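Local coordinates for hypothetical 11.0 kDa protein (PDB 1TBX) that is a homodimeric winged-helix DNA-binding protein and probably acts as a viral transcription factor that recognises a (pseudo-)palindromic target sequence, at residues G54-R59 with L67-K72; P5-E10 with T82-Y87; I23-L28 with T42-K47; I12-L17 with L75-L80. All coordinates share one frame; numbering follows the deposited sequence.

In the fold
From the N terminus, residues 5-10 lead into helix 9-17. Interaction 2 sets this lead against residues 82-87 of helix 71-94 and closes the longest loop. Interaction 4 lies within that loop and joins the same two helices, later in helix 9-17 (residues 12-17) and earlier in helix 71-94 (residues 75-80). Interactions 3 and 1 both fall within interaction 4 and follow one another in series. Interaction 3 joins helices 25-33 and 40-52 of the helix-turn-helix. Interaction 1 pairs the strands of the wing and leads into helix 71-94. Val56 and Leu69 of the wing pack on Leu14 and Leu17, and Glu58 reaches Thr25. Interactions 1, 2 and 4 touch the second subunit, but interaction 3 does not.

Interaction 1 of 4, residues G54-R59 with L67-K72; sequences GFVKER and LYLTEK
Lys57 and Tyr68 form the antiparallel hydrogen-bonded pair of the wing hairpin. Lys57 N donates to Tyr68 O at 2.9 Å, and Tyr68 N to Lys57 O at 2.8 Å. Thr70 N adds a more bent bond to Phe55 O (130° at the hydrogen). Gly54 takes a positive phi and ends helix 40-52 in a Schellman motif.

Two cation-pi contacts follow. The Arg59 chain bends at chi3 (-117°), which brings NE within 3.6 Å of Tyr68 CD1. Its CZ lies 4.0 Å from the Tyr68 ring centroid, over the face, with the two planes 44° apart. Arg59 NH1 also forms a salt bridge with Glu61. Lys72 CE makes a CH-pi contact over one face of Phe55, 4.1 Å from the ring centroid, and Lys72 NZ adds a longer cation-pi contact to the same ring at 5.0 Å. The Phe55 ring also meets Phe6 of the second subunit edge-to-face.

The apolar contacts lie on the other face of the hairpin from Tyr68. Val56 CG1 meets Leu67 CD2 at 4.1 Å, and Leu67 CD2 also rests on Glu58 CB at 3.7 Å. Glu58 OE1 is hydrogen-bonded to Thr25 OG1.

The hairpin is thus two-sided: aliphatic groups face the helices, while a cation rests on an aromatic ring on the outer side.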
# COMPACT_ATOMS: atom_id res chain seq x y z
N GLY A 54 11.74 -11.53 6.40
CA GLY A 54 11.61 -12.85 5.82
C GLY A 54 10.74 -12.99 4.59
O GLY A 54 10.20 -14.08 4.34
N PHE A 55 10.61 -11.88 3.84
CA PHE A 55 9.91 -11.86 2.57
C PHE A 55 10.82 -12.07 1.37
O PHE A 55 10.36 -12.54 0.34
CB PHE A 55 9.26 -10.52 2.39
CG PHE A 55 8.20 -10.23 3.39
CD1 PHE A 55 8.45 -9.37 4.45
CD2 PHE A 55 6.93 -10.77 3.26
CE1 PHE A 55 7.47 -9.05 5.37
CE2 PHE A 55 5.95 -10.46 4.20
CZ PHE A 55 6.23 -9.59 5.25
N VAL A 56 12.10 -11.72 1.50
CA VAL A 56 13.05 -11.71 0.38
C VAL A 56 14.35 -12.34 0.81
O VAL A 56 14.75 -12.23 1.99
CB VAL A 56 13.33 -10.25 -0.05
CG1 VAL A 56 14.53 -10.12 -0.97
CG2 VAL A 56 12.09 -9.63 -0.70
N LYS A 57 15.03 -13.00 -0.12
CA LYS A 57 16.37 -13.52 0.14
C LYS A 57 17.35 -12.86 -0.82
O LYS A 57 17.04 -12.66 -1.98
CB LYS A 57 16.41 -15.05 0.03
CG LYS A 57 16.20 -15.76 1.40
CD LYS A 57 15.62 -17.22 1.29
CE LYS A 57 15.34 -17.86 2.70
NZ LYS A 57 15.84 -19.29 2.89
N GLU A 58 18.53 -12.49 -0.33
CA GLU A 58 19.55 -12.00 -1.24
C GLU A 58 20.75 -12.94 -1.30
O GLU A 58 21.39 -13.18 -0.27
CB GLU A 58 20.01 -10.61 -0.82
CG GLU A 58 21.07 -10.02 -1.74
CD GLU A 58 21.35 -8.58 -1.40
OE1 GLU A 58 21.28 -7.72 -2.31
OE2 GLU A 58 21.61 -8.33 -0.20
N ARG A 59 21.08 -13.44 -2.50
CA ARG A 59 22.29 -14.27 -2.72
C ARG A 59 23.31 -13.62 -3.67
O ARG A 59 22.94 -12.91 -4.61
CB ARG A 59 21.93 -15.66 -3.25
CG ARG A 59 20.81 -16.40 -2.51
CD ARG A 59 20.48 -17.79 -3.10
NE ARG A 59 19.11 -17.87 -3.61
CZ ARG A 59 18.66 -18.83 -4.42
NH1 ARG A 59 19.47 -19.81 -4.84
NH2 ARG A 59 17.38 -18.83 -4.81
N LEU A 67 18.14 -11.09 -5.95
CA LEU A 67 16.99 -11.15 -5.07
C LEU A 67 16.00 -12.24 -5.42
O LEU A 67 15.59 -12.39 -6.59
CB LEU A 67 16.28 -9.78 -5.04
CG LEU A 67 17.23 -8.66 -4.59
CD1 LEU A 67 16.58 -7.34 -4.80
CD2 LEU A 67 17.73 -8.82 -3.12
N TYR A 68 15.61 -13.01 -4.41
CA TYR A 68 14.59 -14.03 -4.61
C TYR A 68 13.49 -13.76 -3.63
O TYR A 68 13.66 -13.02 -2.65
CB TYR A 68 15.18 -15.44 -4.50
CG TYR A 68 16.31 -15.59 -5.52
CD1 TYR A 68 17.56 -15.03 -5.26
CD2 TYR A 68 16.09 -16.20 -6.77
CE1 TYR A 68 18.59 -15.09 -6.19
CE2 TYR A 68 17.12 -16.27 -7.72
CZ TYR A 68 18.38 -15.71 -7.41
OH TYR A 68 19.46 -15.75 -8.29
N LEU A 69 12.32 -14.30 -3.96
CA LEU A 69 11.16 -14.16 -3.12
C LEU A 69 11.11 -15.33 -2.20
O LEU A 69 11.69 -16.38 -2.45
CB LEU A 69 9.87 -14.09 -3.92
CG LEU A 69 9.57 -12.70 -4.49
CD1 LEU A 69 8.38 -12.83 -5.43
CD2 LEU A 69 9.29 -11.72 -3.38
N THR A 70 10.41 -15.14 -1.12
CA THR A 70 10.32 -16.12 -0.10
C THR A 70 8.94 -16.72 -0.30
O THR A 70 8.14 -16.16 -1.06
CB THR A 70 10.50 -15.35 1.17
OG1 THR A 70 11.55 -15.94 1.92
CG2 THR A 70 9.24 -15.30 2.04
N GLU A 71 8.66 -17.86 0.32
CA GLU A 71 7.30 -18.39 0.31
C GLU A 71 6.26 -17.32 0.66
O GLU A 71 5.35 -17.03 -0.13
CB GLU A 71 7.24 -19.55 1.27
CG GLU A 71 7.65 -20.86 0.63
CD GLU A 71 6.58 -21.95 0.80
OE1 GLU A 71 5.38 -21.62 0.95
OE2 GLU A 71 6.96 -23.14 0.79
N LYS A 72 6.43 -16.70 1.84
CA LYS A 72 5.55 -15.60 2.29
C LYS A 72 5.66 -14.30 1.45
O LYS A 72 4.70 -13.54 1.35
CB LYS A 72 5.62 -15.39 3.84
CG LYS A 72 6.33 -14.16 4.43
CD LYS A 72 7.00 -14.54 5.76
CE LYS A 72 7.48 -13.33 6.58
NZ LYS A 72 6.95 -13.23 7.99

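Interaction 2 of 4, residues P5-E10 with T82-Y87; sequences PFFYPE and TAIETY
Where Phe7 packs against helix 71-94, the carbonyl oxygen Thr82 O is gripped twice from one turn further on. Thr86 OG1 donates to it at 2.6 Å and Thr86 N at 2.9 Å, from opposite faces of the carbonyl plane. This bonding belongs to the helix itself. No hydrogen bond joins it to residues 5-10.

Across the contact Phe6, Phe7 and Tyr87 form an aromatic cluster. It fastens the segment before helix 9-17 to the long C-terminal helix of the winged-helix fold. Tyr87 has CG anti to its backbone N (chi1 -173°), and its ring receives the edges of both phenylalanines. The pairs are offset edge-to-face. The Phe6 and Tyr87 planes stand at 63°, with Phe6 CE1 3.8 Å from Tyr87 CE1. The Phe7 and Tyr87 planes stand at 61°, and Phe7 CE1 is 3.8 Å from Tyr87 CD2.

The Phe7 ring is held between two groups. Phe6 CB lies over one face, toward the rim, and Ile84 CG1 lies over the other. Ala83 CB adds a contact to Phe7 CE2 at 3.9 Å.

The second subunit completes the surroundings. Its Phe76 meets both Phe6 and Tyr87, and its Tyr8 stacks on Tyr8 of this chain. Tyr87 OH is hydrogen-bonded to Lys91 and also touches Pro5 CG at 3.7 Å. On the Phe7 ring, Ile84 CG1 sits almost exactly above the centre, 3.6 Å from the centroid.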
# COMPACT_ATOMS: atom_id res chain seq x y z
N PRO A 5 1.75 8.20 -2.22
CA PRO A 5 0.64 7.61 -1.41
C PRO A 5 0.70 6.16 -1.85
O PRO A 5 1.00 5.97 -3.03
CB PRO A 5 -0.59 8.29 -1.96
CG PRO A 5 -0.08 9.35 -2.95
CD PRO A 5 1.27 8.98 -3.37
N PHE A 6 0.44 5.11 -1.10
CA PHE A 6 -0.60 4.74 -0.24
C PHE A 6 0.24 3.53 0.24
O PHE A 6 -0.10 2.81 1.19
CB PHE A 6 -1.67 4.10 -1.12
CG PHE A 6 -2.78 5.03 -1.54
CD1 PHE A 6 -2.61 5.93 -2.57
CD2 PHE A 6 -4.03 4.97 -0.92
CE1 PHE A 6 -3.64 6.80 -2.96
CE2 PHE A 6 -5.05 5.81 -1.30
CZ PHE A 6 -4.85 6.73 -2.33
N PHE A 7 1.33 3.29 -0.52
CA PHE A 7 2.30 2.21 -0.32
C PHE A 7 3.64 2.77 0.11
O PHE A 7 4.14 3.75 -0.42
CB PHE A 7 2.53 1.45 -1.64
CG PHE A 7 1.28 1.17 -2.42
CD1 PHE A 7 0.90 2.00 -3.47
CD2 PHE A 7 0.45 0.10 -2.09
CE1 PHE A 7 -0.27 1.76 -4.21
CE2 PHE A 7 -0.75 -0.14 -2.82
CZ PHE A 7 -1.10 0.69 -3.88
N TYR A 8 4.21 2.13 1.11
CA TYR A 8 5.56 2.40 1.50
C TYR A 8 6.52 1.73 0.50
O TYR A 8 6.08 0.92 -0.33
CB TYR A 8 5.77 1.78 2.86
CG TYR A 8 5.34 2.62 4.02
CD1 TYR A 8 4.10 2.41 4.66
CD2 TYR A 8 6.16 3.60 4.53
CE1 TYR A 8 3.73 3.15 5.76
CE2 TYR A 8 5.79 4.35 5.61
CZ TYR A 8 4.58 4.13 6.23
OH TYR A 8 4.26 4.91 7.33
N PRO A 9 7.81 2.06 0.58
CA PRO A 9 8.80 1.44 -0.32
C PRO A 9 8.87 -0.08 -0.28
O PRO A 9 8.97 -0.73 -1.33
CB PRO A 9 10.11 2.05 0.14
CG PRO A 9 9.65 3.43 0.57
CD PRO A 9 8.40 3.11 1.43
N GLU A 10 8.80 -0.64 0.91
CA GLU A 10 8.82 -2.08 1.08
C GLU A 10 7.74 -2.74 0.22
O GLU A 10 7.97 -3.79 -0.41
CB GLU A 10 8.59 -2.32 2.54
CG GLU A 10 8.72 -0.99 3.29
CD GLU A 10 7.57 -0.75 4.24
OE1 GLU A 10 6.73 -1.65 4.32
OE2 GLU A 10 7.50 0.29 4.92
N THR A 82 -1.22 -6.30 -7.55
CA THR A 82 -2.57 -6.07 -8.04
C THR A 82 -3.07 -4.68 -7.56
O THR A 82 -3.57 -3.89 -8.35
CB THR A 82 -3.52 -7.35 -7.69
OG1 THR A 82 -4.91 -7.08 -7.91
CG2 THR A 82 -3.60 -7.67 -6.26
N ALA A 83 -2.87 -4.39 -6.27
CA ALA A 83 -3.07 -3.07 -5.70
C ALA A 83 -2.29 -1.92 -6.40
O ALA A 83 -2.91 -0.96 -6.89
CB ALA A 83 -2.79 -3.12 -4.21
N ILE A 84 -0.95 -2.00 -6.47
CA ILE A 84 -0.13 -0.99 -7.17
C ILE A 84 -0.50 -0.84 -8.64
O ILE A 84 -0.61 0.28 -9.18
CB ILE A 84 1.36 -1.31 -7.05
CG1 ILE A 84 1.82 -1.13 -5.61
CG2 ILE A 84 2.19 -0.45 -8.03
CD1 ILE A 84 2.83 -2.11 -5.17
N GLU A 85 -0.72 -1.97 -9.29
CA GLU A 85 -1.11 -1.96 -10.67
C GLU A 85 -2.44 -1.24 -10.90
O GLU A 85 -2.60 -0.52 -11.90
CB GLU A 85 -1.16 -3.37 -11.17
CG GLU A 85 -0.95 -3.43 -12.65
CD GLU A 85 0.52 -3.19 -13.04
OE1 GLU A 85 1.43 -3.40 -12.16
OE2 GLU A 85 0.73 -2.78 -14.23
N THR A 86 -3.39 -1.46 -9.97
CA THR A 86 -4.70 -0.88 -10.08
C THR A 86 -4.51 0.60 -9.84
O THR A 86 -5.08 1.43 -10.53
CB THR A 86 -5.63 -1.50 -9.00
OG1 THR A 86 -5.78 -2.90 -9.24
CG2 THR A 86 -7.08 -0.93 -9.09
N TYR A 87 -3.68 0.92 -8.85
CA TYR A 87 -3.29 2.31 -8.60
C TYR A 87 -2.76 3.02 -9.84
O TYR A 87 -3.32 4.06 -10.21
CB TYR A 87 -2.20 2.42 -7.55
CG TYR A 87 -1.92 3.85 -7.15
CD1 TYR A 87 -2.97 4.75 -6.95
CD2 TYR A 87 -0.61 4.32 -6.99
CE1 TYR A 87 -2.74 6.06 -6.60
CE2 TYR A 87 -0.37 5.64 -6.63
CZ TYR A 87 -1.44 6.50 -6.44
OH TYR A 87 -1.24 7.81 -6.05

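Interaction 3 of 4, residues I23-L28 with T42-K47; sequences IATYDL and TFYDAK
The helix-turn-helix of this winged-helix protein is built from helices 25-33 and 40-52, and here the start of the first meets the middle of the second. Thr25 carries the centre of the contact. Its methyl CG2 is anti to the backbone N and points at helix 40-52. There it touches three side chains. Tyr44 CE2 and Tyr44 OH both lie 3.6 Å from Thr25 CG2. Lys47 CD is 3.8 Å from the same methyl. Phe43 CE2 is 3.9 Å from it, and the methyl lies at the edge of the Phe43 ring, in its plane.

The other branch of Thr25 is polar. OG1 is hydrogen-bonded to Glu58 and to the backbone of Lys65, both in the wing.

Phe43 has CG anti to its backbone N (chi1 171°). Its ring tip reaches Leu28, whose CD2 sits at the ring edge, 3.9 Å from Phe43 CZ. The two side chains cross at about a right angle. Phe43 CZ also approaches the backbone Thr25 O at 3.6 Å. Tyr29 meets the same ring edge-to-face.

Toward the surface, Tyr44 OH lies near the edge of the Tyr26 ring. No hydrogen bond crosses between the two segments. Apolar packing between these two helices is typical of the helix-turn-helix, in which helix 40-52 holds the place of the recognition helix and is probably the one presented to DNA.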
# COMPACT_ATOMS: atom_id res chain seq x y z
N ILE A 23 16.95 -11.06 -10.38
CA ILE A 23 17.39 -9.74 -10.78
C ILE A 23 18.51 -9.31 -9.84
O ILE A 23 18.41 -9.52 -8.63
CB ILE A 23 16.20 -8.74 -10.78
CG1 ILE A 23 16.64 -7.36 -11.29
CG2 ILE A 23 15.58 -8.64 -9.38
CD1 ILE A 23 15.61 -6.65 -12.21
N ALA A 24 19.58 -8.76 -10.38
CA ALA A 24 20.56 -8.12 -9.53
C ALA A 24 19.85 -6.97 -8.81
O ALA A 24 19.16 -6.15 -9.42
CB ALA A 24 21.73 -7.60 -10.34
N THR A 25 20.02 -6.94 -7.48
CA THR A 25 19.49 -5.93 -6.58
C THR A 25 19.47 -4.50 -7.16
O THR A 25 18.43 -3.86 -7.19
CB THR A 25 20.28 -6.01 -5.27
OG1 THR A 25 20.12 -7.32 -4.69
CG2 THR A 25 19.74 -5.03 -4.23
N TYR A 26 20.60 -4.02 -7.65
CA TYR A 26 20.62 -2.67 -8.21
C TYR A 26 19.75 -2.52 -9.47
O TYR A 26 19.17 -1.45 -9.70
CB TYR A 26 22.04 -2.13 -8.44
CG TYR A 26 22.02 -0.69 -8.84
CD1 TYR A 26 21.79 0.32 -7.89
CD2 TYR A 26 22.20 -0.32 -10.17
CE1 TYR A 26 21.76 1.67 -8.27
CE2 TYR A 26 22.16 1.01 -10.56
CZ TYR A 26 21.94 2.01 -9.61
OH TYR A 26 21.93 3.33 -10.01
N ASP A 27 19.67 -3.56 -10.28
CA ASP A 27 18.73 -3.48 -11.40
C ASP A 27 17.30 -3.40 -10.92
O ASP A 27 16.49 -2.74 -11.57
CB ASP A 27 18.87 -4.61 -12.40
CG ASP A 27 20.14 -4.49 -13.18
OD1 ASP A 27 20.63 -3.33 -13.25
OD2 ASP A 27 20.75 -5.47 -13.68
N LEU A 28 16.99 -4.08 -9.81
CA LEU A 28 15.64 -3.98 -9.26
C LEU A 28 15.43 -2.54 -8.84
O LEU A 28 14.38 -1.97 -9.10
CB LEU A 28 15.38 -4.92 -8.10
CG LEU A 28 13.97 -4.76 -7.49
CD1 LEU A 28 12.85 -5.28 -8.44
CD2 LEU A 28 13.78 -5.35 -6.07
N THR A 42 16.45 5.19 0.50
CA THR A 42 15.16 4.60 0.77
C THR A 42 15.03 3.17 0.18
O THR A 42 14.54 2.28 0.88
CB THR A 42 13.88 5.58 0.67
OG1 THR A 42 12.79 4.94 -0.06
CG2 THR A 42 14.09 6.99 0.02
N PHE A 43 15.53 2.92 -1.05
CA PHE A 43 15.41 1.55 -1.64
C PHE A 43 16.10 0.48 -0.82
O PHE A 43 15.49 -0.57 -0.59
CB PHE A 43 15.90 1.48 -3.10
CG PHE A 43 15.99 0.07 -3.66
CD1 PHE A 43 14.96 -0.44 -4.44
CD2 PHE A 43 17.13 -0.74 -3.43
CE1 PHE A 43 15.03 -1.77 -4.98
CE2 PHE A 43 17.21 -2.08 -3.95
CZ PHE A 43 16.17 -2.59 -4.73
N TYR A 44 17.35 0.74 -0.42
CA TYR A 44 18.13 -0.23 0.36
C TYR A 44 17.54 -0.43 1.75
O TYR A 44 17.52 -1.54 2.26
CB TYR A 44 19.66 0.06 0.36
CG TYR A 44 20.29 -0.49 -0.93
CD1 TYR A 44 20.46 0.30 -2.05
CD2 TYR A 44 20.64 -1.83 -1.03
CE1 TYR A 44 20.97 -0.24 -3.26
CE2 TYR A 44 21.17 -2.36 -2.21
CZ TYR A 44 21.32 -1.56 -3.32
OH TYR A 44 21.85 -2.08 -4.48
N ASP A 45 16.96 0.62 2.32
CA ASP A 45 16.28 0.45 3.58
C ASP A 45 15.18 -0.59 3.43
O ASP A 45 15.03 -1.49 4.27
CB ASP A 45 15.71 1.77 4.04
CG ASP A 45 16.57 2.41 5.07
OD1 ASP A 45 17.71 1.94 5.33
OD2 ASP A 45 16.16 3.42 5.68
N ALA A 46 14.45 -0.50 2.33
CA ALA A 46 13.41 -1.45 2.03
C ALA A 46 13.97 -2.87 1.78
O ALA A 46 13.38 -3.86 2.24
CB ALA A 46 12.55 -0.95 0.85
N LYS A 47 15.10 -2.98 1.06
CA LYS A 47 15.64 -4.32 0.84
C LYS A 47 15.98 -4.89 2.22
O LYS A 47 15.58 -6.01 2.55
CB LYS A 47 16.83 -4.33 -0.16
CG LYS A 47 17.57 -5.67 -0.35
CD LYS A 47 19.10 -5.42 -0.49
CE LYS A 47 19.96 -5.87 0.72
NZ LYS A 47 21.26 -5.13 0.82

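Interaction 4 of 4, residues I12-L17 with L75-L80; sequences IVLAYL and LFAISL
Leu14 and Leu80 make the main apolar contact, methyl to methyl, with Leu14 CD2 3.7 Å from Leu80 CD1. Their side chains cross at about a right angle. Leu14 has CG anti to its backbone N (chi1 -160°) and reaches out toward helix 71-94. The same CD2 also touches Phe76 CD2 at 3.7 Å. Leu80 CD1 in turn lies over the centre of one face of the Phe76 ring, so this methyl is shared between Leu14 and the aromatic ring.

The two alanines bring the backbones together. Ala15 CA and Ala77 CA are only 4.6 Å apart. Ala77 CB rests 3.6 Å from the backbone Leu14 O, and Ala15 CB meets Leu80 CB at 4.3 Å. With such small side chains at the crossing, the short helix axes approach to 7.9 Å at an angle of 101°. In the winged-helix fold this joins the first helix to the long helix that follows the wing. Val13, next in the chain to Leu14, turns to the helix-turn-helix and packs on Leu28 and Phe43.

No hydrogen bond crosses the contact. Within helix 71-94, Phe76 O accepts from Leu80 N and from Ser79 OG, which takes up the serine hydroxyl.

The second subunit closes over this region. Its Phe6 meets Phe76 edge-to-face and packs on Leu14, while its Phe7 packs on Leu80.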
# COMPACT_ATOMS: atom_id res chain seq x y z
N ILE A 12 6.32 -1.38 -2.65
CA ILE A 12 6.66 -1.28 -4.07
C ILE A 12 7.74 -2.31 -4.45
O ILE A 12 7.55 -3.09 -5.41
CB ILE A 12 7.11 0.12 -4.42
CG1 ILE A 12 5.97 1.08 -4.09
CG2 ILE A 12 7.42 0.22 -5.88
CD1 ILE A 12 6.42 2.48 -3.85
N VAL A 13 8.84 -2.32 -3.69
CA VAL A 13 9.99 -3.14 -3.95
C VAL A 13 9.51 -4.58 -3.97
O VAL A 13 9.76 -5.31 -4.91
CB VAL A 13 11.04 -2.94 -2.88
CG1 VAL A 13 12.16 -3.97 -3.06
CG2 VAL A 13 11.57 -1.40 -2.86
N LEU A 14 8.73 -4.97 -2.98
CA LEU A 14 8.20 -6.33 -2.97
C LEU A 14 7.39 -6.70 -4.25
O LEU A 14 7.61 -7.75 -4.87
CB LEU A 14 7.36 -6.53 -1.70
CG LEU A 14 7.15 -8.00 -1.33
CD1 LEU A 14 8.50 -8.68 -1.31
CD2 LEU A 14 6.38 -8.17 -0.00
N ALA A 15 6.46 -5.83 -4.63
CA ALA A 15 5.61 -6.04 -5.79
C ALA A 15 6.47 -6.20 -7.03
O ALA A 15 6.25 -7.10 -7.83
CB ALA A 15 4.70 -4.86 -5.98
N TYR A 16 7.47 -5.35 -7.17
CA TYR A 16 8.30 -5.37 -8.37
C TYR A 16 9.16 -6.61 -8.50
O TYR A 16 9.52 -7.03 -9.62
CB TYR A 16 9.12 -4.09 -8.44
CG TYR A 16 8.29 -3.03 -9.08
CD1 TYR A 16 7.22 -2.41 -8.39
CD2 TYR A 16 8.51 -2.68 -10.42
CE1 TYR A 16 6.42 -1.44 -9.04
CE2 TYR A 16 7.74 -1.70 -11.08
CZ TYR A 16 6.71 -1.09 -10.40
OH TYR A 16 5.98 -0.16 -11.10
N LEU A 17 9.49 -7.21 -7.37
CA LEU A 17 10.33 -8.39 -7.38
C LEU A 17 9.55 -9.59 -7.97
O LEU A 17 10.13 -10.48 -8.62
CB LEU A 17 10.81 -8.70 -5.97
CG LEU A 17 11.77 -9.86 -5.80
CD1 LEU A 17 12.83 -9.78 -6.88
CD2 LEU A 17 12.38 -9.80 -4.43
N LEU A 75 3.57 -15.00 -1.89
CA LEU A 75 2.15 -14.84 -1.60
C LEU A 75 1.75 -13.38 -1.51
O LEU A 75 0.85 -12.93 -2.23
CB LEU A 75 1.78 -15.63 -0.35
CG LEU A 75 1.71 -17.11 -0.79
CD1 LEU A 75 2.00 -18.15 0.31
CD2 LEU A 75 0.38 -17.39 -1.57
N PHE A 76 2.45 -12.63 -0.69
CA PHE A 76 2.15 -11.20 -0.51
C PHE A 76 2.39 -10.35 -1.76
O PHE A 76 1.53 -9.55 -2.14
CB PHE A 76 2.97 -10.65 0.64
CG PHE A 76 2.43 -9.38 1.23
CD1 PHE A 76 1.10 -9.00 1.05
CD2 PHE A 76 3.27 -8.55 1.99
CE1 PHE A 76 0.61 -7.79 1.60
CE2 PHE A 76 2.80 -7.36 2.56
CZ PHE A 76 1.47 -6.98 2.36
N ALA A 77 3.57 -10.50 -2.37
CA ALA A 77 3.91 -9.76 -3.58
C ALA A 77 2.75 -9.74 -4.61
O ALA A 77 2.46 -8.69 -5.20
CB ALA A 77 5.20 -10.33 -4.20
N ILE A 78 2.06 -10.87 -4.79
CA ILE A 78 0.97 -10.97 -5.78
C ILE A 78 -0.15 -9.99 -5.46
O ILE A 78 -0.59 -9.24 -6.35
CB ILE A 78 0.39 -12.38 -5.86
CG1 ILE A 78 1.42 -13.38 -6.39
CG2 ILE A 78 -0.91 -12.39 -6.67
CD1 ILE A 78 1.10 -14.87 -5.95
N SER A 79 -0.61 -10.00 -4.21
CA SER A 79 -1.70 -9.11 -3.85
C SER A 79 -1.26 -7.64 -3.80
O SER A 79 -2.06 -6.75 -4.07
CB SER A 79 -2.35 -9.53 -2.55
OG SER A 79 -1.40 -9.58 -1.51
N LEU A 80 -0.02 -7.37 -3.44
CA LEU A 80 0.49 -6.00 -3.56
C LEU A 80 0.56 -5.54 -5.02
O LEU A 80 0.21 -4.39 -5.31
CB LEU A 80 1.87 -5.85 -2.92
CG LEU A 80 2.03 -5.94 -1.39
CD1 LEU A 80 3.53 -6.02 -0.94
CD2 LEU A 80 1.23 -4.83 -0.61